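Local coordinates for Sodium/calcium exchanger regulatory protein 1 (Loligo pealei, PDB 3PP6) that binds fatty acids such as palmitoleate inside a beta-barrel, also binds polyphosphoinositides and, when phosphorylated, stimulates the squid nerve sodium/calcium exchanger, at residues K7-S12 / A35-Q40; R78-T83 / Q93-S98; K111-L116 / T124-R129. The protein carries 1 engineered substitution. All coordinates share one frame; numbering follows the deposited sequence.

In the fold
From the N terminus, strand 6-13 runs out into helices 17-22 and 27-35, and contact 1 closes that loop where residues 35-40 return beside residues 7-12. Contact 2 comes next in series, sealing the hairpin of strands 79-87 and 90-96 on the other side of the chain's centre, its own centre about 22 Å from that of contact 1. Contact 3 is the last hairpin, strands 111-118 and 121-129. None of the loops nests or crosses, yet contacts 1 and 3 touch: strand 6-13 lies between strands 39-45 and 121-129, so the first and last strands are neighbours in the barrel wall. Both of these contacts reach the palmitoleate; contact 2 does not.

Contact 1 of 3, residues K7-S12 / A35-Q40; sequences KWILES and AATPTQ. With PAM (palmitoleic acid), chain D.
Trp8 and Gln40 form an antiparallel hydrogen-bonded pair where strand 39-45 begins beside strand 6-13. Trp8 N gives to Gln40 O at 2.9 Å, Gln40 N to Trp8 O, and Leu10 N reaches Pro38 O at 3.0 Å, nearly in line with that carbonyl (C=O...N 169°). Between these bonds Ile9 faces Thr39 in a non-hydrogen-bonded pair, where CG1 of Ile9 lies 4.1 Å from CG2 of Thr39. On the same side as that pair, the extended chain of Lys7 slants across Thr39, its CE 3.9 Å from Thr39 CB, and one water links Thr39 OG1 to Lys7 NZ, weakly at the lysine. Thr37 CG2 rests against Leu10 O and, more loosely, Leu10 CB.

The other face of the sheet looks into the barrel that holds the bound lipid in this fatty-acid-binding protein. Here Trp8 presents the edge of its indole to Gln40 O, with CD1 3.6 Å away, while NE1 is held by Leu4 O. Leu10 has CG anti to its own N (chi1 -177°), which lays CD2 alongside the Pro38 ring, 4.0 Å from its CD; the two side chains point the same way. Pro38 CG in turn stands 3.7 Å from O1 of the palmitoleate, the carboxylate oxygen that Arg125 grips. The Gln40 chain leaves the backbone with CG anti to its carbonyl carbon (chi1 -79°) and then runs extended, carrying the amide inward. Its NE2 gives a weak, bent hydrogen bond of 2.9 Å to the other oxygen, O2, and OE1 accepts from Arg105 NE. With its oxygen turned to an arginine and its NH2 to the ligand, the Gln40 amide probably relays positive polarisation from Arg105 to the carboxylate without bringing a charge of its own.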
loop_
_atom_site.group_PDB
_atom_site.type_symbol
_atom_site.label_atom_id
_atom_site.label_comp_id
_atom_site.label_asym_id
_atom_site.label_seq_id
_atom_site.Cartn_x
_atom_site.Cartn_y
_atom_site.Cartn_z
ATOM N N LYS A 7 -6.964 0.431 -12.078
ATOM C CA LYS A 7 -7.585 -0.293 -10.986
ATOM C C LYS A 7 -7.046 -1.716 -10.916
ATOM O O LYS A 7 -6.824 -2.377 -11.951
ATOM C CB LYS A 7 -9.100 -0.282 -11.135
ATOM C CG LYS A 7 -9.835 -0.929 -9.990
ATOM C CD LYS A 7 -11.240 -0.365 -9.822
ATOM C CE LYS A 7 -11.984 -1.137 -8.736
ATOM N NZ LYS A 7 -13.410 -0.725 -8.621
ATOM N N TRP A 8 -6.849 -2.184 -9.686
ATOM C CA TRP A 8 -6.153 -3.433 -9.431
ATOM C C TRP A 8 -6.916 -4.202 -8.362
ATOM O O TRP A 8 -7.567 -3.599 -7.505
ATOM C CB TRP A 8 -4.748 -3.120 -8.906
ATOM C CG TRP A 8 -3.891 -2.257 -9.799
ATOM C CD1 TRP A 8 -3.745 -0.892 -9.752
ATOM C CD2 TRP A 8 -3.031 -2.711 -10.846
ATOM N NE1 TRP A 8 -2.852 -0.477 -10.715
ATOM C CE2 TRP A 8 -2.398 -1.579 -11.397
ATOM C CE3 TRP A 8 -2.734 -3.977 -11.373
ATOM C CZ2 TRP A 8 -1.488 -1.672 -12.446
ATOM C CZ3 TRP A 8 -1.842 -4.066 -12.416
ATOM C CH2 TRP A 8 -1.224 -2.917 -12.943
ATOM N N ILE A 9 -6.826 -5.530 -8.399
ATOM C CA ILE A 9 -7.497 -6.362 -7.407
ATOM C C ILE A 9 -6.511 -7.432 -6.926
ATOM O O ILE A 9 -5.652 -7.889 -7.685
ATOM C CB ILE A 9 -8.793 -6.989 -7.979
ATOM C CG1 ILE A 9 -9.556 -7.754 -6.889
ATOM C CG2 ILE A 9 -8.468 -7.910 -9.170
ATOM C CD1 ILE A 9 -10.893 -8.302 -7.356
ATOM N N LEU A 10 -6.593 -7.790 -5.653
ATOM C CA LEU A 10 -5.617 -8.686 -5.070
ATOM C C LEU A 10 -5.672 -10.040 -5.757
ATOM O O LEU A 10 -6.751 -10.576 -5.971
ATOM C CB LEU A 10 -5.880 -8.865 -3.575
ATOM C CG LEU A 10 -4.864 -9.748 -2.846
ATOM C CD1 LEU A 10 -3.501 -9.050 -2.718
ATOM C CD2 LEU A 10 -5.384 -10.141 -1.466
ATOM N N GLU A 11 -4.508 -10.573 -6.117
ATOM C CA GLU A 11 -4.448 -11.884 -6.755
ATOM C C GLU A 11 -3.714 -12.883 -5.868
ATOM O O GLU A 11 -4.101 -14.051 -5.780
ATOM C CB GLU A 11 -3.752 -11.774 -8.114
ATOM C CG GLU A 11 -3.430 -13.127 -8.758
ATOM C CD GLU A 11 -2.833 -12.974 -10.146
ATOM O OE1 GLU A 11 -1.594 -12.847 -10.249
ATOM O OE2 GLU A 11 -3.605 -12.980 -11.127
ATOM N N SER A 12 -2.649 -12.428 -5.220
ATOM C CA SER A 12 -1.914 -13.294 -4.302
ATOM C C SER A 12 -1.227 -12.519 -3.199
ATOM O O SER A 12 -0.857 -11.349 -3.357
ATOM C CB SER A 12 -0.877 -14.161 -5.037
ATOM O OG SER A 12 0.165 -13.358 -5.554
ATOM N N ALA A 35 -8.874 -11.941 5.437
ATOM C CA ALA A 35 -10.037 -12.475 4.708
ATOM C C ALA A 35 -10.491 -11.595 3.534
ATOM O O ALA A 35 -11.269 -12.035 2.690
ATOM C CB ALA A 35 -11.205 -12.733 5.648
ATOM N N ALA A 36 -10.000 -10.357 3.482
ATOM C CA ALA A 36 -10.392 -9.411 2.441
ATOM C C ALA A 36 -9.682 -9.666 1.102
ATOM O O ALA A 36 -8.610 -10.276 1.047
ATOM C CB ALA A 36 -10.131 -7.987 2.892
ATOM N N THR A 37 -10.316 -9.202 0.036
ATOM C CA THR A 37 -9.748 -9.203 -1.310
ATOM C C THR A 37 -9.868 -7.782 -1.873
ATOM O O THR A 37 -10.753 -7.483 -2.695
ATOM C CB THR A 37 -10.463 -10.237 -2.203
ATOM O OG1 THR A 37 -10.401 -11.521 -1.565
ATOM C CG2 THR A 37 -9.804 -10.339 -3.577
ATOM N N PRO A 38 -8.959 -6.893 -1.441
ATOM C CA PRO A 38 -9.106 -5.470 -1.777
ATOM C C PRO A 38 -8.780 -5.080 -3.216
ATOM O O PRO A 38 -8.027 -5.749 -3.920
ATOM C CB PRO A 38 -8.120 -4.772 -0.835
ATOM C CG PRO A 38 -7.119 -5.846 -0.440
ATOM C CD PRO A 38 -7.871 -7.143 -0.474
ATOM N N THR A 39 -9.363 -3.962 -3.625
ATOM C CA THR A 39 -8.957 -3.270 -4.840
ATOM C C THR A 39 -8.114 -2.041 -4.514
ATOM O O THR A 39 -8.294 -1.421 -3.458
ATOM C CB THR A 39 -10.187 -2.800 -5.649
ATOM O OG1 THR A 39 -11.034 -2.007 -4.806
ATOM C CG2 THR A 39 -10.976 -4.008 -6.169
ATOM N N GLN A 40 -7.209 -1.681 -5.427
ATOM C CA GLN A 40 -6.521 -0.393 -5.368
ATOM C C GLN A 40 -6.820 0.414 -6.628
ATOM O O GLN A 40 -6.647 -0.075 -7.749
ATOM C CB GLN A 40 -5.011 -0.571 -5.244
ATOM C CG GLN A 40 -4.536 -0.897 -3.840
ATOM C CD GLN A 40 -3.031 -0.865 -3.716
ATOM O OE1 GLN A 40 -2.374 0.069 -4.186
ATOM N NE2 GLN A 40 -2.467 -1.913 -3.104
HETATM C C1 PAM D . -3.299 -3.372 0.454
HETATM O O1 PAM D . -3.819 -4.479 0.689
HETATM O O2 PAM D . -3.538 -2.723 -0.584
HETATM C C2 PAM D . -2.346 -2.793 1.469
HETATM C C3 PAM D . -2.959 -2.817 2.867
HETATM C C4 PAM D . -2.073 -2.026 3.823
HETATM C C5 PAM D . -2.799 -1.595 5.089
HETATM C C6 PAM D . -2.394 -2.445 6.285
HETATM C C7 PAM D . -3.541 -3.373 6.653
HETATM C C8 PAM D . -4.126 -3.040 8.015
HETATM C C9 PAM D . -5.331 -3.931 8.230
HETATM C C10 PAM D . -6.585 -3.492 8.090
HETATM C C11 PAM D . -6.888 -2.060 7.709
HETATM C C12 PAM D . -8.311 -1.941 7.167
HETATM C C13 PAM D . -8.469 -2.772 5.893
HETATM C C14 PAM D . -9.060 -1.948 4.752
HETATM C C15 PAM D . -8.321 -0.624 4.586
HETATM C C16 PAM D . -6.933 -0.808 4.010
HETATM O O HOH W 1 -13.790 -1.399 -5.440
#

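Contact 2 of 3, residues R78-T83 / Q93-S98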
loop_
_atom_site.group_PDB
_atom_site.type_symbol
_atom_site.label_atom_id
_atom_site.label_comp_id
_atom_site.label_asym_id
_atom_site.label_seq_id
_atom_site.Cartn_x
_atom_site.Cartn_y
_atom_site.Cartn_z
ATOM N N ARG A 78 -3.121 3.664 12.576
ATOM C CA ARG A 78 -1.827 4.217 12.967
ATOM C C ARG A 78 -1.577 5.583 12.344
ATOM O O ARG A 78 -1.772 5.779 11.141
ATOM C CB ARG A 78 -0.681 3.257 12.596
ATOM C CG ARG A 78 -0.542 2.067 13.543
ATOM C CD ARG A 78 0.388 1.000 12.976
ATOM N NE ARG A 78 -0.091 0.524 11.683
ATOM C CZ ARG A 78 0.565 0.671 10.533
ATOM N NH1 ARG A 78 1.758 1.257 10.512
ATOM N NH2 ARG A 78 0.033 0.217 9.403
ATOM N N LYS A 79 -1.139 6.531 13.167
ATOM C CA LYS A 79 -0.740 7.844 12.671
ATOM C C LYS A 79 0.709 7.810 12.216
ATOM O O LYS A 79 1.601 7.445 12.982
ATOM C CB LYS A 79 -0.935 8.906 13.752
ATOM C CG LYS A 79 -2.407 9.225 14.025
ATOM C CD LYS A 79 -2.561 10.496 14.859
ATOM C CE LYS A 79 -3.587 10.313 15.965
ATOM N NZ LYS A 79 -2.960 10.375 17.319
ATOM N N ILE A 80 0.949 8.186 10.965
ATOM C CA ILE A 80 2.294 8.127 10.422
ATOM C C ILE A 80 2.624 9.335 9.545
ATOM O O ILE A 80 1.739 10.100 9.157
ATOM C CB ILE A 80 2.491 6.840 9.602
ATOM C CG1 ILE A 80 1.345 6.684 8.606
ATOM C CG2 ILE A 80 2.532 5.633 10.515
ATOM C CD1 ILE A 80 1.657 5.744 7.479
ATOM N N LYS A 81 3.899 9.496 9.223
ATOM C CA LYS A 81 4.309 10.500 8.248
ATOM C C LYS A 81 4.969 9.843 7.047
ATOM O O LYS A 81 5.981 9.159 7.165
ATOM C CB LYS A 81 5.209 11.551 8.876
ATOM C CG LYS A 81 4.511 12.309 9.993
ATOM C CD LYS A 81 5.061 13.695 10.138
ATOM C CE LYS A 81 4.193 14.530 11.068
ATOM N NZ LYS A 81 4.054 15.905 10.527
ATOM N N THR A 82 4.392 10.107 5.890
ATOM C CA THR A 82 4.714 9.397 4.675
ATOM C C THR A 82 5.278 10.333 3.612
ATOM O O THR A 82 4.782 11.452 3.430
ATOM C CB THR A 82 3.449 8.743 4.142
ATOM O OG1 THR A 82 2.894 7.922 5.175
ATOM C CG2 THR A 82 3.750 7.902 2.892
ATOM N N THR A 83 6.326 9.869 2.940
ATOM C CA THR A 83 6.901 10.550 1.781
ATOM C C THR A 83 7.037 9.544 0.664
ATOM O O THR A 83 7.646 8.486 0.843
ATOM C CB THR A 83 8.306 11.083 2.091
ATOM O OG1 THR A 83 8.283 11.823 3.321
ATOM C CG2 THR A 83 8.794 11.972 0.962
ATOM N N GLN A 93 6.791 4.103 -0.927
ATOM C CA GLN A 93 6.059 4.849 0.092
ATOM C C GLN A 93 6.771 4.646 1.420
ATOM O O GLN A 93 6.693 3.573 2.035
ATOM C CB GLN A 93 4.614 4.355 0.144
ATOM C CG GLN A 93 3.628 5.290 0.781
ATOM C CD GLN A 93 2.236 4.691 0.890
ATOM O OE1 GLN A 93 1.842 3.852 0.078
ATOM N NE2 GLN A 93 1.487 5.117 1.905
ATOM N N ASP A 94 7.509 5.670 1.832
ATOM C CA ASP A 94 8.319 5.591 3.027
ATOM C C ASP A 94 7.504 6.128 4.196
ATOM O O ASP A 94 7.248 7.332 4.282
ATOM C CB ASP A 94 9.578 6.426 2.823
ATOM C CG ASP A 94 10.759 5.884 3.563
ATOM O OD1 ASP A 94 10.638 5.620 4.780
ATOM O OD2 ASP A 94 11.819 5.723 2.923
ATOM N N GLN A 95 7.091 5.225 5.081
ATOM C CA GLN A 95 6.212 5.556 6.188
ATOM C C GLN A 95 7.003 5.598 7.486
ATOM O O GLN A 95 7.571 4.600 7.914
ATOM C CB GLN A 95 5.075 4.521 6.310
ATOM C CG GLN A 95 4.052 4.544 5.172
ATOM C CD GLN A 95 2.941 3.500 5.328
ATOM O OE1 GLN A 95 3.137 2.435 5.924
ATOM N NE2 GLN A 95 1.767 3.810 4.796
ATOM N N LYS A 96 7.035 6.765 8.115
ATOM C CA LYS A 96 7.717 6.917 9.387
ATOM C C LYS A 96 6.714 6.829 10.512
ATOM O O LYS A 96 5.701 7.525 10.502
ATOM C CB LYS A 96 8.392 8.296 9.473
ATOM C CG LYS A 96 9.466 8.535 8.434
ATOM C CD LYS A 96 10.596 7.542 8.563
ATOM C CE LYS A 96 11.788 7.973 7.721
ATOM N NZ LYS A 96 12.342 9.273 8.200
ATOM N N GLY A 97 6.992 5.984 11.493
ATOM C CA GLY A 97 6.131 5.900 12.652
ATOM C C GLY A 97 6.608 4.835 13.606
ATOM O O GLY A 97 7.796 4.529 13.657
ATOM N N SER A 98 5.673 4.262 14.355
ATOM C CA SER A 98 6.005 3.271 15.366
ATOM C C SER A 98 5.363 1.934 15.007
ATOM O O SER A 98 4.292 1.611 15.510
ATOM C CB SER A 98 5.485 3.729 16.734
ATOM O OG SER A 98 6.020 4.982 17.102
HETATM O O HOH W 2 1.512 0.351 7.081
HETATM O O HOH W 3 4.115 1.947 9.073
HETATM O O HOH W 4 2.586 4.838 14.053
#
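Strands 79-83 and 93-96 pair antiparallel in a beta hairpin of the fatty-acid-binding barrel, their axes 4.5 Å apart at closest approach. Lys81 and Lys96 form one hydrogen-bonded pair, Thr83 and Asp94 the next; the Lys96 N to Lys81 O bond is 2.8 Å long and nearly straight (169°). Between them Thr82 and Gln95 make a non-hydrogen-bonded pair and point the same way, with Thr82 OG1 3.6 Å from Gln95 CG. Ile80 crosses the extended Gln95 chain: chi1 of 50° sets CG1 between the backbone N and carbonyl carbon and brings CD1 to 3.3 Å from Gln95 NE2. On the other flank, Thr82 CG2 presses on Gln93 CG at 3.4 Å. The polar ends converge on Glu72, whose OE1 takes bonds from Thr82 OG1 and Gln95 NE2 and a weak one from Gln93 NE2, while Gln93 OE1 turns to Arg105. A leucine in place of Gln95 would probably cost Glu72 a donor and break the water links to Arg78. Two waters sit at the guanidinium edge, in its plane: one reaches Gln95 OE1 only weakly, the other accepts from Arg78 NH2 at 2.8 Å and donates to Gln95 OE1 at 2.9 Å.

Contact 3 of 3, residues K111-L116 / T124-R129; sequences KMHMIL and TRIFKR. Engineered in segment 124-129: Phe127 (natural residue Tyr). With PAM (palmitoleic acid), chain D.
Met112 with Phe127 and Met114 with Arg125 are antiparallel hydrogen-bonded pairs in the last hairpin of the chain, strands 111-118 and 121-129, which forms wall and pocket lining at once. Arg125 N to Met114 O is the shortest of the four backbone bonds, at 2.7 Å and 172°. Outside, Ile126 lies over one face of the His113 imidazole, its CG1 4.0 Å from the ring centroid and almost on the ring normal. Ile126 CG2 also meets Lys111 CB, and Lys111 NZ forms a salt bridge with Glu11.

Inside is the carboxylate end of the barrel cavity of the fatty-acid-binding family. Arg125, bent at chi3 (79°), turns the edge of its guanidinium to the palmitoleate, and both NE and NH2 donate to O1, NH2 at 3.0 Å. Its NH1 is taken by Ser13 OG, Phe16 adds a cation-pi contact, and Leu116 CD1 backs the arginine chain at CD. Phe127 is engineered, replacing the natural tyrosine; its CZ stands 3.7 Å from the second carboxylate oxygen, O2. Met112, extended as far as SD, folds at chi3 (68°) to lay CE over one face of the Phe127 ring, 3.8 Å from CG. Met114 stays extended to its tip, passing the same ring obliquely with its sulfur in a Met-aromatic contact, and brings CE to 3.8 Å from ligand C2.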
loop_
_atom_site.group_PDB
_atom_site.type_symbol
_atom_site.label_atom_id
_atom_site.label_comp_id
_atom_site.label_asym_id
_atom_site.label_seq_id
_atom_site.Cartn_x
_atom_site.Cartn_y
_atom_site.Cartn_z
ATOM N N LYS A 111 1.338 -7.033 -13.888
ATOM C CA LYS A 111 0.746 -7.179 -12.553
ATOM C C LYS A 111 1.381 -6.163 -11.621
ATOM O O LYS A 111 2.592 -5.931 -11.700
ATOM C CB LYS A 111 0.996 -8.578 -11.984
ATOM C CG LYS A 111 0.569 -9.754 -12.891
ATOM C CD LYS A 111 -0.853 -10.212 -12.600
ATOM C CE LYS A 111 -1.224 -11.465 -13.404
ATOM N NZ LYS A 111 -0.298 -12.596 -13.111
ATOM N N MET A 112 0.592 -5.563 -10.726
ATOM C CA MET A 112 1.222 -4.694 -9.732
ATOM C C MET A 112 1.726 -5.505 -8.550
ATOM O O MET A 112 0.946 -6.178 -7.860
ATOM C CB MET A 112 0.283 -3.601 -9.236
ATOM C CG MET A 112 0.947 -2.712 -8.182
ATOM S SD MET A 112 -0.165 -1.370 -7.652
ATOM C CE MET A 112 -1.448 -2.279 -6.786
ATOM N N HIS A 113 3.036 -5.442 -8.342
ATOM C CA HIS A 113 3.687 -6.091 -7.215
ATOM C C HIS A 113 3.833 -5.094 -6.091
ATOM O O HIS A 113 4.543 -4.102 -6.218
ATOM C CB HIS A 113 5.079 -6.547 -7.592
ATOM C CG HIS A 113 5.098 -7.810 -8.379
ATOM N ND1 HIS A 113 5.834 -8.914 -7.998
ATOM C CD2 HIS A 113 4.447 -8.165 -9.513
ATOM C CE1 HIS A 113 5.651 -9.882 -8.875
ATOM N NE2 HIS A 113 4.818 -9.453 -9.806
ATOM N N MET A 114 3.145 -5.356 -4.991
ATOM C CA MET A 114 3.284 -4.525 -3.807
ATOM C C MET A 114 4.070 -5.272 -2.726
ATOM O O MET A 114 3.744 -6.406 -2.354
ATOM C CB MET A 114 1.927 -4.092 -3.290
ATOM C CG MET A 114 2.020 -3.202 -2.061
ATOM S SD MET A 114 0.379 -2.832 -1.460
ATOM C CE MET A 114 0.760 -1.532 -0.278
ATOM N N ILE A 115 5.118 -4.625 -2.242
ATOM C CA ILE A 115 5.993 -5.206 -1.255
ATOM C C ILE A 115 5.931 -4.332 -0.014
ATOM O O ILE A 115 6.159 -3.127 -0.086
ATOM C CB ILE A 115 7.430 -5.263 -1.767
ATOM C CG1 ILE A 115 7.502 -6.181 -2.996
ATOM C CG2 ILE A 115 8.353 -5.738 -0.659
ATOM C CD1 ILE A 115 8.795 -6.055 -3.765
ATOM N N LEU A 116 5.603 -4.946 1.116
ATOM C CA LEU A 116 5.410 -4.214 2.354
ATOM C C LEU A 116 6.478 -4.721 3.285
ATOM O O LEU A 116 6.587 -5.934 3.529
ATOM C CB LEU A 116 4.018 -4.466 2.945
ATOM C CG LEU A 116 2.811 -4.064 2.082
ATOM C CD1 LEU A 116 2.454 -5.132 1.054
ATOM C CD2 LEU A 116 1.592 -3.759 2.960
ATOM N N THR A 124 4.621 -9.793 0.303
ATOM C CA THR A 124 4.401 -9.549 -1.119
ATOM C C THR A 124 2.947 -9.761 -1.498
ATOM O O THR A 124 2.397 -10.858 -1.319
ATOM C CB THR A 124 5.260 -10.475 -1.990
ATOM O OG1 THR A 124 6.642 -10.282 -1.675
ATOM C CG2 THR A 124 5.015 -10.187 -3.476
ATOM N N ARG A 125 2.322 -8.703 -2.004
ATOM C CA ARG A 125 0.951 -8.779 -2.478
ATOM C C ARG A 125 0.860 -8.399 -3.947
ATOM O O ARG A 125 1.206 -7.280 -4.333
ATOM C CB ARG A 125 0.034 -7.913 -1.601
ATOM C CG ARG A 125 -0.266 -8.611 -0.278
ATOM C CD ARG A 125 -0.676 -7.663 0.822
ATOM N NE ARG A 125 -2.067 -7.221 0.740
ATOM C CZ ARG A 125 -3.130 -7.974 1.021
ATOM N NH1 ARG A 125 -2.998 -9.259 1.351
ATOM N NH2 ARG A 125 -4.335 -7.434 0.956
ATOM N N ILE A 126 0.435 -9.352 -4.769
ATOM C CA ILE A 126 0.383 -9.144 -6.225
ATOM C C ILE A 126 -1.040 -8.907 -6.666
ATOM O O ILE A 126 -1.943 -9.660 -6.307
ATOM C CB ILE A 126 0.977 -10.345 -7.001
ATOM C CG1 ILE A 126 2.438 -10.560 -6.604
ATOM C CG2 ILE A 126 0.827 -10.119 -8.506
ATOM C CD1 ILE A 126 3.019 -11.901 -7.037
ATOM N N PHE A 127 -1.234 -7.846 -7.449
ATOM C CA PHE A 127 -2.548 -7.424 -7.899
ATOM C C PHE A 127 -2.630 -7.517 -9.412
ATOM O O PHE A 127 -1.677 -7.171 -10.133
ATOM C CB PHE A 127 -2.782 -5.944 -7.542
ATOM C CG PHE A 127 -2.946 -5.683 -6.080
ATOM C CD1 PHE A 127 -1.852 -5.711 -5.227
ATOM C CD2 PHE A 127 -4.197 -5.403 -5.551
ATOM C CE1 PHE A 127 -1.993 -5.463 -3.864
ATOM C CE2 PHE A 127 -4.347 -5.155 -4.190
ATOM C CZ PHE A 127 -3.257 -5.190 -3.352
ATOM N N LYS A 128 -3.786 -7.944 -9.898
ATOM C CA LYS A 128 -4.026 -7.938 -11.330
ATOM C C LYS A 128 -4.932 -6.795 -11.747
ATOM O O LYS A 128 -5.842 -6.385 -11.006
ATOM C CB LYS A 128 -4.595 -9.278 -11.789
ATOM C CG LYS A 128 -6.067 -9.504 -11.497
ATOM C CD LYS A 128 -6.590 -10.546 -12.490
ATOM C CE LYS A 128 -8.034 -10.919 -12.251
ATOM N NZ LYS A 128 -8.964 -9.759 -12.132
ATOM N N ARG A 129 -4.683 -6.282 -12.945
ATOM C CA ARG A 129 -5.468 -5.170 -13.465
ATOM C C ARG A 129 -6.946 -5.559 -13.602
ATOM O O ARG A 129 -7.279 -6.654 -14.061
ATOM C CB ARG A 129 -4.882 -4.701 -14.805
ATOM C CG ARG A 129 -5.116 -3.233 -15.096
ATOM C CD ARG A 129 -4.488 -2.799 -16.421
ATOM N NE ARG A 129 -3.057 -2.515 -16.307
ATOM C CZ ARG A 129 -2.565 -1.398 -15.779
ATOM N NH1 ARG A 129 -3.400 -0.485 -15.304
ATOM N NH2 ARG A 129 -1.258 -1.201 -15.712
HETATM C C1 PAM D . -3.299 -3.372 0.454
HETATM O O1 PAM D . -3.819 -4.479 0.689
HETATM O O2 PAM D . -3.538 -2.723 -0.584
HETATM C C2 PAM D . -2.346 -2.793 1.469
HETATM C C3 PAM D . -2.959 -2.817 2.867
HETATM C C4 PAM D . -2.073 -2.026 3.823
HETATM C C5 PAM D . -2.799 -1.595 5.089
HETATM C C6 PAM D . -2.394 -2.445 6.285
HETATM C C7 PAM D . -3.541 -3.373 6.653
HETATM C C8 PAM D . -4.126 -3.040 8.015
HETATM C C9 PAM D . -5.331 -3.931 8.230
HETATM C C10 PAM D . -6.585 -3.492 8.090
HETATM C C11 PAM D . -6.888 -2.060 7.709
HETATM C C12 PAM D . -8.311 -1.941 7.167
HETATM C C13 PAM D . -8.469 -2.772 5.893
HETATM C C14 PAM D . -9.060 -1.948 4.752
HETATM C C15 PAM D . -8.321 -0.624 4.586
HETATM C C16 PAM D . -6.933 -0.808 4.010
#